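Local coordinates for lipoteichoic acid primase (PDB 4UOP), which is a sulfatase-fold protein of Listeria monocytogenes, known as a lipoteichoic acid primase, whose extracellular catalytic domain carries a magnesium ion, at residues B[275-286]-B[314-324]. Sequence-based numbering, arbitrary orientation.
Sequences DDSVVVFYGDHH and DYRIPFFLHYP. With MG (magnesium ion), chain J.
V279 and H322 form a hydrogen-bonded antiparallel pair, V279 N to H322 O 2.9 Å one way and H322 N to V279 O 2.8 Å the other; F281 and F320 repeat the two-way exchange. A fifth bond, G283 N to P318 O (3.1 Å), carries the pairing to the strand's end. On the face with V280 and Y282, V280 reaches two neighbours with its two methyls: CG1, anti to the backbone N (chi1 -175°), meets F319 CE1 at 3.7 Å, and CG2 meets L321 CD1. On the other face V279 CG2 lies 3.8 Å from H322 CD2, while F281 CD2 packs on F320 CB. I317 closes over the strand end, CG2 against H285 CA. Beyond it the H286 ring lies near parallel to that of Y315; the two planes are inclined by 30° and offset, with H286 CE1 and Y315 CE1 at the point of contact, and D314 CB makes an off-centre CH-pi contact with the same imidazole. This pairing is part of the central mixed sheet of the sulfatase-like fold: 277-283 also runs parallel to 59-65, and 319-322 pairs with 94-100. Helix 341-348 covers the face with Y282, F319 and L321, and Y282 OH bonds Q64. Just past the strand, D284 OD2 (2.1 Å) and H285 NE2 (2.2 Å) bind the magnesium ion, whose site E66, T108 and a water complete. The H285 ring is held at both nitrogens, NE2 on the metal and ND1 on H286 O at 2.9 Å, nearly straight (178°) and in the imidazole plane, though ND1 stands above the H286 carbonyl plane; D284 OD1 accepts from S67 N, steadying the carboxylate that holds the metal.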
ATOM      1  N   ASP B 275      22.194  26.329 -22.027  1.00 21.15           N
ATOM      2  CA  ASP B 275      21.803  27.727 -22.186  1.00 23.30           C
ATOM      3  C   ASP B 275      20.511  27.878 -22.960  1.00 23.40           C
ATOM      4  O   ASP B 275      20.023  28.999 -23.104  1.00 23.49           O
ATOM      5  CB  ASP B 275      22.912  28.515 -22.893  1.00 25.41           C
ATOM      6  CG  ASP B 275      24.191  28.587 -22.076  1.00 28.51           C
ATOM      7  OD1 ASP B 275      24.108  28.684 -20.835  1.00 29.85           O
ATOM      8  OD2 ASP B 275      25.292  28.557 -22.664  1.00 32.49           O
ATOM      9  N   ASP B 276      19.951  26.770 -23.444  1.00 21.54           N
ATOM     10  CA  ASP B 276      18.699  26.773 -24.176  1.00 23.57           C
ATOM     11  C   ASP B 276      17.636  25.858 -23.560  1.00 22.01           C
ATOM     12  O   ASP B 276      16.683  25.471 -24.249  1.00 20.59           O
ATOM     13  CB  ASP B 276      18.959  26.344 -25.628  1.00 27.74           C
ATOM     14  CG  ASP B 276      18.918  27.513 -26.620  1.00 35.29           C
ATOM     15  OD1 ASP B 276      18.927  28.702 -26.192  1.00 40.01           O
ATOM     16  OD2 ASP B 276      18.869  27.226 -27.845  1.00 39.10           O
ATOM     17  N   SER B 277      17.767  25.547 -22.267  1.00 20.23           N
ATOM     18  CA  SER B 277      16.898  24.563 -21.614  1.00 19.38           C
ATOM     19  C   SER B 277      16.565  24.927 -20.176  1.00 19.02           C
ATOM     20  O   SER B 277      17.414  25.443 -19.449  1.00 19.99           O
ATOM     21  CB  SER B 277      17.574  23.178 -21.592  1.00 20.07           C
ATOM     22  OG  SER B 277      17.863  22.723 -22.886  1.00 20.06           O
ATOM     23  N   VAL B 278      15.328  24.636 -19.772  1.00 18.16           N
ATOM     24  CA  VAL B 278      14.959  24.555 -18.370  1.00 18.30           C
ATOM     25  C   VAL B 278      15.443  23.186 -17.919  1.00 18.37           C
ATOM     26  O   VAL B 278      15.202  22.185 -18.596  1.00 16.82           O
ATOM     27  CB  VAL B 278      13.439  24.647 -18.184  1.00 19.12           C
ATOM     28  CG1 VAL B 278      13.042  24.449 -16.728  1.00 19.59           C
ATOM     29  CG2 VAL B 278      12.929  25.988 -18.707  1.00 19.41           C
ATOM     30  N   VAL B 279      16.142  23.153 -16.798  1.00 17.88           N
ATOM     31  CA  VAL B 279      16.612  21.895 -16.243  1.00 18.17           C
ATOM     32  C   VAL B 279      16.182  21.790 -14.783  1.00 17.47           C
ATOM     33  O   VAL B 279      16.370  22.734 -14.001  1.00 18.55           O
ATOM     34  CB  VAL B 279      18.134  21.751 -16.383  1.00 18.27           C
ATOM     35  CG1 VAL B 279      18.563  20.397 -15.859  1.00 19.31           C
ATOM     36  CG2 VAL B 279      18.566  21.902 -17.837  1.00 19.02           C
ATOM     37  N   VAL B 280      15.551  20.665 -14.446  1.00 16.89           N
ATOM     38  CA  VAL B 280      15.046  20.388 -13.111  1.00 16.72           C
ATOM     39  C   VAL B 280      15.684  19.083 -12.618  1.00 16.75           C
ATOM     40  O   VAL B 280      15.711  18.092 -13.362  1.00 15.83           O
ATOM     41  CB  VAL B 280      13.523  20.198 -13.098  1.00 18.12           C
ATOM     42  CG1 VAL B 280      13.008  20.031 -11.681  1.00 18.16           C
ATOM     43  CG2 VAL B 280      12.838  21.368 -13.785  1.00 18.46           C
ATOM     44  N   PHE B 281      16.177  19.103 -11.386  1.00 16.58           N
ATOM     45  CA  PHE B 281      16.690  17.908 -10.734  1.00 17.97           C
ATOM     46  C   PHE B 281      15.938  17.725  -9.437  1.00 16.37           C
ATOM     47  O   PHE B 281      15.801  18.675  -8.671  1.00 16.67           O
ATOM     48  CB  PHE B 281      18.174  18.049 -10.392  1.00 19.98           C
ATOM     49  CG  PHE B 281      19.051  18.392 -11.556  1.00 22.85           C
ATOM     50  CD1 PHE B 281      18.929  17.725 -12.759  1.00 24.75           C
ATOM     51  CD2 PHE B 281      20.034  19.360 -11.435  1.00 27.32           C
ATOM     52  CE1 PHE B 281      19.743  18.036 -13.833  1.00 26.58           C
ATOM     53  CE2 PHE B 281      20.855  19.680 -12.518  1.00 28.32           C
ATOM     54  CZ  PHE B 281      20.716  19.011 -13.703  1.00 26.20           C
ATOM     55  N   TYR B 282      15.480  16.508  -9.157  1.00 15.50           N
ATOM     56  CA  TYR B 282      14.856  16.221  -7.860  1.00 15.44           C
ATOM     57  C   TYR B 282      15.091  14.778  -7.465  1.00 15.34           C
ATOM     58  O   TYR B 282      15.214  13.910  -8.328  1.00 16.17           O
ATOM     59  CB  TYR B 282      13.341  16.528  -7.909  1.00 15.38           C
ATOM     60  CG  TYR B 282      12.564  15.637  -8.840  1.00 15.51           C
ATOM     61  CD1 TYR B 282      12.513  15.905 -10.203  1.00 16.50           C
ATOM     62  CD2 TYR B 282      11.887  14.523  -8.365  1.00 15.79           C
ATOM     63  CE1 TYR B 282      11.823  15.082 -11.072  1.00 15.95           C
ATOM     64  CE2 TYR B 282      11.190  13.693  -9.226  1.00 15.92           C
ATOM     65  CZ  TYR B 282      11.172  13.978 -10.578  1.00 15.73           C
ATOM     66  OH  TYR B 282      10.515  13.184 -11.480  1.00 17.29           O
ATOM     67  N   GLY B 283      15.134  14.509  -6.165  1.00 15.70           N
ATOM     68  CA  GLY B 283      15.208  13.118  -5.683  1.00 16.20           C
ATOM     69  C   GLY B 283      13.822  12.512  -5.718  1.00 16.11           C
ATOM     70  O   GLY B 283      12.851  13.211  -5.434  1.00 16.87           O
ATOM     71  N   ASP B 284      13.694  11.227  -6.063  1.00 15.96           N
ATOM     72  CA  ASP B 284      12.357  10.634  -6.096  1.00 15.81           C
ATOM     73  C   ASP B 284      11.709  10.501  -4.720  1.00 16.05           C
ATOM     74  O   ASP B 284      10.532  10.803  -4.565  1.00 15.23           O
ATOM     75  CB  ASP B 284      12.262   9.336  -6.916  1.00 15.89           C
ATOM     76  CG  ASP B 284      13.147   8.212  -6.414  1.00 16.82           C
ATOM     77  OD1 ASP B 284      14.037   8.434  -5.564  1.00 17.27           O
ATOM     78  OD2 ASP B 284      12.910   7.070  -6.897  1.00 19.75           O
ATOM     79  N   HIS B 285      12.492  10.073  -3.734  1.00 14.97           N
ATOM     80  CA  HIS B 285      12.014   9.869  -2.375  1.00 15.85           C
ATOM     81  C   HIS B 285      13.206   9.498  -1.514  1.00 16.56           C
ATOM     82  O   HIS B 285      14.281   9.153  -2.040  1.00 16.04           O
ATOM     83  CB  HIS B 285      10.997   8.730  -2.349  1.00 16.57           C
ATOM     84  CG  HIS B 285      11.507   7.483  -2.984  1.00 17.52           C
ATOM     85  ND1 HIS B 285      12.380   6.634  -2.340  1.00 18.75           N
ATOM     86  CD2 HIS B 285      11.338   6.976  -4.225  1.00 19.15           C
ATOM     87  CE1 HIS B 285      12.705   5.644  -3.145  1.00 18.69           C
ATOM     88  NE2 HIS B 285      12.095   5.834  -4.301  1.00 19.93           N
ATOM     89  N   HIS B 286      13.005   9.580  -0.200  1.00 17.34           N
ATOM     90  CA  HIS B 286      14.046   9.235   0.748  1.00 18.13           C
ATOM     91  C   HIS B 286      14.175   7.732   0.823  1.00 17.42           C
ATOM     92  O   HIS B 286      13.285   6.993   0.408  1.00 16.19           O
ATOM     93  CB  HIS B 286      13.744   9.798   2.124  1.00 18.85           C
ATOM     94  CG  HIS B 286      12.838   8.941   2.939  1.00 20.22           C
ATOM     95  ND1 HIS B 286      11.495   8.808   2.665  1.00 21.53           N
ATOM     96  CD2 HIS B 286      13.081   8.165   4.021  1.00 22.14           C
ATOM     97  CE1 HIS B 286      10.946   7.994   3.547  1.00 23.03           C
ATOM     98  NE2 HIS B 286      11.891   7.584   4.379  1.00 23.30           N
ATOM     99  N   ASP B 314      12.979  13.626   6.919  1.00 18.69           N
ATOM    100  CA  ASP B 314      13.401  12.627   5.925  1.00 17.96           C
ATOM    101  C   ASP B 314      12.676  12.735   4.602  1.00 16.97           C
ATOM    102  O   ASP B 314      13.234  12.417   3.563  1.00 18.11           O
ATOM    103  CB  ASP B 314      13.194  11.201   6.456  1.00 19.88           C
ATOM    104  CG  ASP B 314      14.243  10.791   7.484  1.00 21.25           C
ATOM    105  OD1 ASP B 314      15.317  11.414   7.571  1.00 22.87           O
ATOM    106  OD2 ASP B 314      13.990   9.800   8.177  1.00 22.91           O
ATOM    107  N   TYR B 315      11.443  13.230   4.623  1.00 16.41           N
ATOM    108  CA  TYR B 315      10.673  13.325   3.394  1.00 17.44           C
ATOM    109  C   TYR B 315      11.142  14.454   2.475  1.00 16.49           C
ATOM    110  O   TYR B 315      10.674  14.573   1.355  1.00 15.58           O
ATOM    111  CB  TYR B 315       9.184  13.472   3.720  1.00 18.62           C
ATOM    112  CG  TYR B 315       8.483  12.169   4.038  1.00 19.49           C
ATOM    113  CD1 TYR B 315       9.157  11.115   4.635  1.00 20.99           C
ATOM    114  CD2 TYR B 315       7.133  12.007   3.782  1.00 20.76           C
ATOM    115  CE1 TYR B 315       8.514   9.928   4.953  1.00 22.52           C
ATOM    116  CE2 TYR B 315       6.475  10.829   4.106  1.00 22.44           C
ATOM    117  CZ  TYR B 315       7.174   9.795   4.697  1.00 23.03           C
ATOM    118  OH  TYR B 315       6.555   8.613   5.039  1.00 24.21           O
ATOM    119  N   ARG B 316      12.072  15.286   2.941  1.00 16.53           N
ATOM    120  CA  ARG B 316      12.644  16.289   2.075  1.00 16.70           C
ATOM    121  C   ARG B 316      13.549  15.647   1.030  1.00 17.22           C
ATOM    122  O   ARG B 316      14.430  14.836   1.365  1.00 15.88           O
ATOM    123  CB  ARG B 316      13.430  17.338   2.868  1.00 18.51           C
ATOM    124  CG  ARG B 316      12.680  18.000   4.028  1.00 20.73           C
ATOM    125  CD  ARG B 316      13.619  18.379   5.174  1.00 24.39           C
ATOM    126  NE  ARG B 316      14.555  19.323   4.721  1.00 27.08           N
ATOM    127  CZ  ARG B 316      15.813  19.459   5.124  1.00 22.72           C
ATOM    128  NH1 ARG B 316      16.386  18.718   6.071  1.00 23.36           N
ATOM    129  NH2 ARG B 316      16.488  20.411   4.557  1.00 23.45           N
ATOM    130  N   ILE B 317      13.361  16.062  -0.212  1.00 16.22           N
ATOM    131  CA  ILE B 317      14.135  15.597  -1.349  1.00 16.51           C
ATOM    132  C   ILE B 317      14.798  16.817  -1.961  1.00 17.83           C
ATOM    133  O   ILE B 317      14.227  17.921  -1.928  1.00 18.15           O
ATOM    134  CB  ILE B 317      13.266  14.860  -2.407  1.00 17.09           C
ATOM    135  CG1 ILE B 317      11.964  15.626  -2.667  1.00 17.65           C
ATOM    136  CG2 ILE B 317      12.937  13.466  -1.908  1.00 17.12           C
ATOM    137  CD1 ILE B 317      11.150  15.169  -3.857  1.00 18.65           C
ATOM    138  N   PRO B 318      15.993  16.650  -2.543  1.00 17.41           N
ATOM    139  CA  PRO B 318      16.556  17.829  -3.194  1.00 17.86           C
ATOM    140  C   PRO B 318      15.723  18.272  -4.401  1.00 17.95           C
ATOM    141  O   PRO B 318      15.061  17.443  -5.040  1.00 17.19           O
ATOM    142  CB  PRO B 318      17.946  17.372  -3.616  1.00 18.07           C
ATOM    143  CG  PRO B 318      17.819  15.876  -3.756  1.00 18.40           C
ATOM    144  CD  PRO B 318      16.857  15.463  -2.695  1.00 18.01           C
ATOM    145  N   PHE B 319      15.765  19.570  -4.675  1.00 17.16           N
ATOM    146  CA  PHE B 319      15.065  20.183  -5.791  1.00 17.44           C
ATOM    147  C   PHE B 319      15.867  21.368  -6.294  1.00 16.58           C
ATOM    148  O   PHE B 319      16.169  22.287  -5.525  1.00 17.64           O
ATOM    149  CB  PHE B 319      13.670  20.641  -5.379  1.00 17.53           C
ATOM    150  CG  PHE B 319      12.905  21.318  -6.482  1.00 18.59           C
ATOM    151  CD1 PHE B 319      12.249  20.576  -7.446  1.00 18.49           C
ATOM    152  CD2 PHE B 319      12.887  22.701  -6.584  1.00 19.17           C
ATOM    153  CE1 PHE B 319      11.559  21.200  -8.475  1.00 18.89           C
ATOM    154  CE2 PHE B 319      12.212  23.325  -7.613  1.00 20.11           C
ATOM    155  CZ  PHE B 319      11.550  22.580  -8.564  1.00 19.31           C
ATOM    156  N   PHE B 320      16.229  21.328  -7.568  1.00 16.10           N
ATOM    157  CA  PHE B 320      17.027  22.371  -8.206  1.00 16.79           C
ATOM    158  C   PHE B 320      16.403  22.708  -9.538  1.00 17.16           C
ATOM    159  O   PHE B 320      16.010  21.815 -10.302  1.00 16.08           O
ATOM    160  CB  PHE B 320      18.475  21.900  -8.425  1.00 17.50           C
ATOM    161  CG  PHE B 320      19.239  21.674  -7.159  1.00 18.44           C
ATOM    162  CD1 PHE B 320      19.076  20.508  -6.436  1.00 19.51           C
ATOM    163  CD2 PHE B 320      20.121  22.635  -6.676  1.00 20.33           C
ATOM    164  CE1 PHE B 320      19.767  20.309  -5.247  1.00 19.65           C
ATOM    165  CE2 PHE B 320      20.828  22.434  -5.506  1.00 20.90           C
ATOM    166  CZ  PHE B 320      20.632  21.280  -4.776  1.00 20.84           C
ATOM    167  N   LEU B 321      16.319  24.000  -9.833  1.00 17.91           N
ATOM    168  CA  LEU B 321      15.762  24.464 -11.075  1.00 19.37           C
ATOM    169  C   LEU B 321      16.671  25.492 -11.718  1.00 19.09           C
ATOM    170  O   LEU B 321      17.079  26.471 -11.080  1.00 18.41           O
ATOM    171  CB  LEU B 321      14.369  25.055 -10.855  1.00 22.25           C
ATOM    172  CG  LEU B 321      13.728  25.489 -12.188  1.00 26.05           C
ATOM    173  CD1 LEU B 321      12.351  24.874 -12.408  1.00 28.55           C
ATOM    174  CD2 LEU B 321      13.667  27.000 -12.241  1.00 27.12           C
ATOM    175  N   HIS B 322      16.976  25.252 -12.985  1.00 19.42           N
ATOM    176  CA  HIS B 322      17.776  26.154 -13.804  1.00 20.79           C
ATOM    177  C   HIS B 322      16.937  26.606 -14.988  1.00 21.26           C
ATOM    178  O   HIS B 322      16.169  25.818 -15.547  1.00 19.55           O
ATOM    179  CB  HIS B 322      19.031  25.430 -14.298  1.00 22.14           C
ATOM    180  CG  HIS B 322      19.570  25.941 -15.606  1.00 24.35           C
ATOM    181  ND1 HIS B 322      20.439  27.010 -15.685  1.00 25.57           N
ATOM    182  CD2 HIS B 322      19.367  25.530 -16.879  1.00 24.37           C
ATOM    183  CE1 HIS B 322      20.731  27.246 -16.951  1.00 26.33           C
ATOM    184  NE2 HIS B 322      20.094  26.361 -17.698  1.00 26.95           N
ATOM    185  N   TYR B 323      17.070  27.874 -15.364  1.00 21.92           N
ATOM    186  CA  TYR B 323      16.605  28.303 -16.681  1.00 23.09           C
ATOM    187  C   TYR B 323      17.515  29.390 -17.210  1.00 22.72           C
ATOM    188  O   TYR B 323      18.110  30.135 -16.419  1.00 23.00           O
ATOM    189  CB  TYR B 323      15.127  28.724 -16.671  1.00 24.59           C
ATOM    190  CG  TYR B 323      14.784  29.945 -15.853  1.00 27.62           C
ATOM    191  CD1 TYR B 323      14.872  31.228 -16.395  1.00 31.46           C
ATOM    192  CD2 TYR B 323      14.322  29.819 -14.550  1.00 29.36           C
ATOM    193  CE1 TYR B 323      14.532  32.353 -15.641  1.00 32.75           C
ATOM    194  CE2 TYR B 323      13.986  30.929 -13.792  1.00 31.00           C
ATOM    195  CZ  TYR B 323      14.083  32.190 -14.340  1.00 32.99           C
ATOM    196  OH  TYR B 323      13.750  33.279 -13.561  1.00 34.88           O
ATOM    197  N   PRO B 324      17.638  29.478 -18.537  1.00 23.50           N
ATOM    198  CA  PRO B 324      18.579  30.453 -19.108  1.00 25.00           C
ATOM    199  C   PRO B 324      18.237  31.904 -18.752  1.00 26.85           C
ATOM    200  O   PRO B 324      17.071  32.305 -18.823  1.00 28.55           O
ATOM    201  CB  PRO B 324      18.453  30.233 -20.618  1.00 25.09           C
ATOM    202  CG  PRO B 324      17.831  28.884 -20.769  1.00 25.56           C
ATOM    203  CD  PRO B 324      16.916  28.737 -19.588  1.00 24.48           C
TER
HETATM  204 MG    MG J1616      13.084   5.141  -6.160  1.00 10.93          MG
HETATM  205  O   HOH W   1      12.939   3.081  -5.356  1.00 21.74           O